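Local coordinates for ribokinase (Staphylococcus aureus, PDB 3RY7), which phosphorylates ribose at O-5 with ATP and magnesium, giving the D-ribose 5-phosphate used for nucleotide, histidine and tryptophan synthesis or the pentose phosphate pathway, at residues V6-T11 with P146-A151; E122-A127 with F152-A157. All blocks are in the same frame, centred on the assembly; numbering follows the deposited sequence.

Overall arrangement
Both contacts use helix 145-157, the crossover helix that joins neighbouring parallel strands 136-140 and 161-165 of the large central sheet. Contact 1 sets the first part of this helix, 146-151, on strand 4-8; contact 2 sets the next part, 152-157, beside the short helix 121-125. They lie about 8 Å apart, centre to centre. Along the chain the segments alternate: 6-11, 122-127, 146-151, 152-157. V124 connects the two sites, since its CG1 lies 3.5 Å from CB of A151. One helix thus ties the opening strand of the pfkB-family fold to the outer layer, with contact 1 buried and contact 2 nearer the surface.

Contact 1 of 2, residues V6-T11 with P146-A151; sequences VILGST and PAIISA
The backbone bond from A151 N to A147 O, 3.1 Å long, closes one turn of helix 145-157, and L8 of the sheet packs against that same turn. Its CD2 methyl does all the close touching. CD2 is 3.8 Å from A151 CB and 4.0 Å from A147 O, the carbonyl already engaged by the helix bond. L8 CD2 also lies 4.0 Å from I148 CA, with I148 CG1 a little farther at 4.2 Å. L8 therefore bears on one turn of helix with a single branch. With CG anti to the backbone N (chi1 -177°), the leucine reaches out from strand 6-8 toward the helix; the axes of 6-8 and 146-151 run nearly antiparallel (157°) and approach to 10.6 Å. The small side chains of A147 and A151 both face the sheet, and I148 lies to one side, also touching A139 of the adjacent strand. I60 and M119 pack on L8 as well. Two residues on from L8, S10 OG hydrogen-bonds E142 OE1, a glutamate that probably binds ribose. Across the two segments no hydrogen bond forms: the helix is seated on strand 4-8 by buried apolar packing, with its own backbone bonds satisfying the carbonyl that L8 approaches.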
loop_
_atom_site.group_PDB
_atom_site.type_symbol
_atom_site.label_atom_id
_atom_site.label_comp_id
_atom_site.label_asym_id
_atom_site.label_seq_id
_atom_site.Cartn_x
_atom_site.Cartn_y
_atom_site.Cartn_z
ATOM N N VAL A 6 -24.733 1.799 14.195
ATOM C CA VAL A 6 -24.708 0.347 14.301
ATOM C C VAL A 6 -24.654 -0.196 12.903
ATOM O O VAL A 6 -25.461 0.185 12.056
ATOM C CB VAL A 6 -25.979 -0.227 14.993
ATOM C CG1 VAL A 6 -26.025 -1.740 14.856
ATOM C CG2 VAL A 6 -26.026 0.177 16.459
ATOM N N ILE A 7 -23.684 -1.065 12.650
ATOM C CA ILE A 7 -23.632 -1.802 11.394
ATOM C C ILE A 7 -24.150 -3.215 11.631
ATOM O O ILE A 7 -23.755 -3.884 12.573
ATOM C CB ILE A 7 -22.192 -1.849 10.808
ATOM C CG1 ILE A 7 -21.602 -0.438 10.716
ATOM C CG2 ILE A 7 -22.179 -2.503 9.454
ATOM C CD1 ILE A 7 -22.327 0.497 9.722
ATOM N N LEU A 8 -25.024 -3.656 10.770
ATOM C CA LEU A 8 -25.457 -5.009 10.754
ATOM C C LEU A 8 -24.989 -5.634 9.486
ATOM O O LEU A 8 -25.388 -5.226 8.444
ATOM C CB LEU A 8 -26.956 -5.090 10.842
ATOM C CG LEU A 8 -27.513 -6.495 10.893
ATOM C CD1 LEU A 8 -27.276 -7.132 12.188
ATOM C CD2 LEU A 8 -28.920 -6.522 10.512
ATOM N N GLY A 9 -24.118 -6.616 9.583
ATOM C CA GLY A 9 -23.629 -7.220 8.362
ATOM C C GLY A 9 -22.561 -8.285 8.492
ATOM O O GLY A 9 -22.347 -8.863 9.564
ATOM N N SER A 10 -21.896 -8.542 7.370
ATOM C CA SER A 10 -21.048 -9.709 7.211
ATOM C C SER A 10 -19.596 -9.479 7.624
ATOM O O SER A 10 -19.049 -8.380 7.481
ATOM C CB SER A 10 -21.072 -10.134 5.749
ATOM O OG SER A 10 -20.577 -9.083 4.925
ATOM N N THR A 11 -18.978 -10.535 8.125
ATOM C CA THR A 11 -17.526 -10.585 8.265
ATOM C C THR A 11 -17.034 -11.771 7.461
ATOM O O THR A 11 -17.552 -12.887 7.613
ATOM C CB THR A 11 -17.099 -10.743 9.731
ATOM O OG1 THR A 11 -17.491 -9.580 10.467
ATOM C CG2 THR A 11 -15.569 -10.901 9.829
ATOM N N PRO A 146 -34.469 -11.621 6.599
ATOM C CA PRO A 146 -35.278 -11.592 7.836
ATOM C C PRO A 146 -34.508 -10.993 9.026
ATOM O O PRO A 146 -35.111 -10.338 9.872
ATOM C CB PRO A 146 -35.641 -13.069 8.081
ATOM C CG PRO A 146 -35.507 -13.728 6.735
ATOM C CD PRO A 146 -34.363 -12.980 6.037
ATOM N N ALA A 147 -33.193 -11.172 9.081
ATOM C CA ALA A 147 -32.429 -10.500 10.121
ATOM C C ALA A 147 -32.444 -8.980 9.935
ATOM O O ALA A 147 -32.525 -8.226 10.913
ATOM C CB ALA A 147 -30.979 -11.009 10.170
ATOM N N ILE A 148 -32.318 -8.538 8.686
ATOM C CA ILE A 148 -32.299 -7.109 8.405
ATOM C C ILE A 148 -33.677 -6.483 8.716
ATOM O O ILE A 148 -33.758 -5.424 9.330
ATOM C CB ILE A 148 -31.884 -6.810 6.948
ATOM C CG1 ILE A 148 -30.463 -7.338 6.646
ATOM C CG2 ILE A 148 -31.935 -5.291 6.689
ATOM C CD1 ILE A 148 -30.120 -7.293 5.189
ATOM N N ILE A 149 -34.744 -7.159 8.306
ATOM C CA ILE A 149 -36.106 -6.694 8.597
ATOM C C ILE A 149 -36.285 -6.476 10.100
ATOM O O ILE A 149 -36.801 -5.444 10.552
ATOM C CB ILE A 149 -37.157 -7.679 8.072
ATOM C CG1 ILE A 149 -37.232 -7.608 6.548
ATOM C CG2 ILE A 149 -38.527 -7.370 8.665
ATOM C CD1 ILE A 149 -38.103 -8.705 5.937
ATOM N N SER A 150 -35.801 -7.426 10.889
ATOM C CA SER A 150 -36.008 -7.338 12.325
ATOM C C SER A 150 -35.229 -6.166 12.953
ATOM O O SER A 150 -35.725 -5.486 13.871
ATOM C CB SER A 150 -35.684 -8.681 12.987
ATOM O OG SER A 150 -34.741 -8.504 14.020
ATOM N N ALA A 151 -34.021 -5.916 12.444
ATOM C CA ALA A 151 -33.215 -4.807 12.937
ATOM C C ALA A 151 -33.833 -3.456 12.528
ATOM O O ALA A 151 -33.808 -2.491 13.292
ATOM C CB ALA A 151 -31.787 -4.921 12.425
#

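Contact 2 of 2, residues E122-A127 with F152-A157; sequences EDVINA and FEIAKA
I154 meets I125 and V124 where helix 145-157, the connecting helix of a beta-alpha-beta crossover, lies beside the short helix 121-125 on the outer layer of the alpha/beta fold. No hydrogen bond joins the two segments; polar partners lie within each segment or elsewhere in the chain. Backbone bonds hold the crossover helix, among them K156 N to F152 O at 2.9 Å. In the other segment N126 N bonds to E122 O, while A127 N reaches back only three residues to V124 O, 2.7 Å away. D123 OD2 forms a salt bridge with K62 NZ and accepts a hydrogen bond from T120 N.

All the contact between the two segments is apolar. F152 points away from it, onto V137 and A139 of strand 136-140; A155 touches V137 as well. The helix is thus packed on one side by the sheet and on another by helix 121-125. I154 points toward the neighbouring helix and is stretched out, with CD1 anti to CA (chi2 173°), so its terminal methyl leads. Around the same isoleucine, K128, I131 and I132 of helix 128-132 supply further side-chain contacts, making I154 the meeting place of three helices. V124 also points across, and it sits deeper in the protein than I125; its CG1 comes to 4.5 Å from I154 CD1. I125 begins its side chain off to one side, yet its bent outer part (chi2 44°) swings back toward I154. I125 CD1 and I154 CD1 touch at 4.0 Å where the two side chains cross obliquely.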
loop_
_atom_site.group_PDB
_atom_site.type_symbol
_atom_site.label_atom_id
_atom_site.label_comp_id
_atom_site.label_asym_id
_atom_site.label_seq_id
_atom_site.Cartn_x
_atom_site.Cartn_y
_atom_site.Cartn_z
ATOM N N GLU A 122 -33.644 -13.495 15.999
ATOM C CA GLU A 122 -33.283 -13.622 17.388
ATOM C C GLU A 122 -31.886 -13.205 17.721
ATOM O O GLU A 122 -31.687 -12.641 18.730
ATOM C CB GLU A 122 -33.654 -14.965 18.008
ATOM C CG GLU A 122 -33.793 -16.079 17.089
ATOM C CD GLU A 122 -34.942 -15.964 16.172
ATOM O OE1 GLU A 122 -36.061 -15.925 16.649
ATOM O OE2 GLU A 122 -34.741 -15.946 14.971
ATOM N N ASP A 123 -30.943 -13.434 16.831
ATOM C CA ASP A 123 -29.602 -12.884 16.982
ATOM C C ASP A 123 -29.687 -11.372 17.073
ATOM O O ASP A 123 -29.017 -10.750 17.889
ATOM C CB ASP A 123 -28.718 -13.283 15.795
ATOM C CG ASP A 123 -28.337 -14.755 15.825
ATOM O OD1 ASP A 123 -28.107 -15.294 16.941
ATOM O OD2 ASP A 123 -28.284 -15.372 14.742
ATOM N N VAL A 124 -30.518 -10.787 16.221
ATOM C CA VAL A 124 -30.670 -9.341 16.171
ATOM C C VAL A 124 -31.373 -8.784 17.410
ATOM O O VAL A 124 -30.898 -7.825 18.013
ATOM C CB VAL A 124 -31.442 -8.915 14.912
ATOM C CG1 VAL A 124 -31.710 -7.394 14.937
ATOM C CG2 VAL A 124 -30.665 -9.324 13.644
ATOM N N ILE A 125 -32.508 -9.378 17.777
ATOM C CA ILE A 125 -33.272 -8.941 18.962
ATOM C C ILE A 125 -32.329 -8.912 20.139
ATOM O O ILE A 125 -32.305 -7.972 20.937
ATOM C CB ILE A 125 -34.406 -9.913 19.289
ATOM C CG1 ILE A 125 -35.683 -9.497 18.571
ATOM C CG2 ILE A 125 -34.674 -9.935 20.789
ATOM C CD1 ILE A 125 -35.475 -9.094 17.140
ATOM N N ASN A 126 -31.515 -9.955 20.215
ATOM C CA ASN A 126 -30.516 -10.062 21.253
ATOM C C ASN A 126 -29.641 -8.817 21.373
ATOM O O ASN A 126 -29.126 -8.527 22.446
ATOM C CB ASN A 126 -29.655 -11.299 20.996
ATOM C CG ASN A 126 -29.360 -12.068 22.257
ATOM O OD1 ASN A 126 -30.097 -12.991 22.617
ATOM N ND2 ASN A 126 -28.279 -11.693 22.944
ATOM N N ALA A 127 -29.478 -8.078 20.277
ATOM C CA ALA A 127 -28.587 -6.916 20.271
ATOM C C ALA A 127 -29.326 -5.576 20.283
ATOM O O ALA A 127 -28.732 -4.540 20.005
ATOM C CB ALA A 127 -27.664 -6.988 19.068
ATOM N N PHE A 152 -34.399 -3.412 11.323
ATOM C CA PHE A 152 -34.999 -2.181 10.804
ATOM C C PHE A 152 -36.357 -1.903 11.476
ATOM O O PHE A 152 -36.751 -0.751 11.619
ATOM C CB PHE A 152 -35.146 -2.249 9.274
ATOM C CG PHE A 152 -33.860 -1.960 8.513
ATOM C CD1 PHE A 152 -33.876 -1.823 7.119
ATOM C CD2 PHE A 152 -32.646 -1.810 9.188
ATOM C CE1 PHE A 152 -32.685 -1.553 6.402
ATOM C CE2 PHE A 152 -31.459 -1.523 8.486
ATOM C CZ PHE A 152 -31.479 -1.398 7.087
ATOM N N GLU A 153 -37.062 -2.954 11.892
ATOM C CA GLU A 153 -38.317 -2.781 12.662
ATOM C C GLU A 153 -38.047 -2.124 14.004
ATOM O O GLU A 153 -38.706 -1.148 14.389
ATOM C CB GLU A 153 -39.044 -4.103 12.845
ATOM C CG GLU A 153 -39.686 -4.622 11.572
ATOM C CD GLU A 153 -40.099 -6.081 11.692
ATOM O OE1 GLU A 153 -39.503 -6.767 12.561
ATOM O OE2 GLU A 153 -40.991 -6.535 10.918
ATOM N N ILE A 154 -37.023 -2.619 14.684
ATOM C CA ILE A 154 -36.574 -2.027 15.938
ATOM C C ILE A 154 -36.149 -0.581 15.770
ATOM O O ILE A 154 -36.547 0.287 16.561
ATOM C CB ILE A 154 -35.400 -2.825 16.537
ATOM C CG1 ILE A 154 -35.856 -4.241 16.932
ATOM C CG2 ILE A 154 -34.793 -2.093 17.729
ATOM C CD1 ILE A 154 -34.701 -5.131 17.374
ATOM N N ALA A 155 -35.315 -0.332 14.760
ATOM C CA ALA A 155 -34.827 1.006 14.479
ATOM C C ALA A 155 -35.981 1.971 14.220
ATOM O O ALA A 155 -36.107 2.992 14.878
ATOM C CB ALA A 155 -33.889 0.978 13.277
ATOM N N LYS A 156 -36.813 1.618 13.249
ATOM C CA LYS A 156 -37.901 2.467 12.790
ATOM C C LYS A 156 -38.875 2.772 13.934
ATOM O O LYS A 156 -39.347 3.900 14.072
ATOM C CB LYS A 156 -38.625 1.781 11.630
ATOM C CG LYS A 156 -39.674 2.603 10.926
ATOM C CD LYS A 156 -39.518 2.489 9.407
ATOM C CE LYS A 156 -40.558 3.335 8.654
ATOM N NZ LYS A 156 -41.961 2.864 8.893
ATOM N N ALA A 157 -39.138 1.768 14.770
ATOM C CA ALA A 157 -40.077 1.909 15.875
ATOM C C ALA A 157 -39.577 2.905 16.897
ATOM O O ALA A 157 -40.376 3.562 17.556
ATOM C CB ALA A 157 -40.328 0.564 16.537
#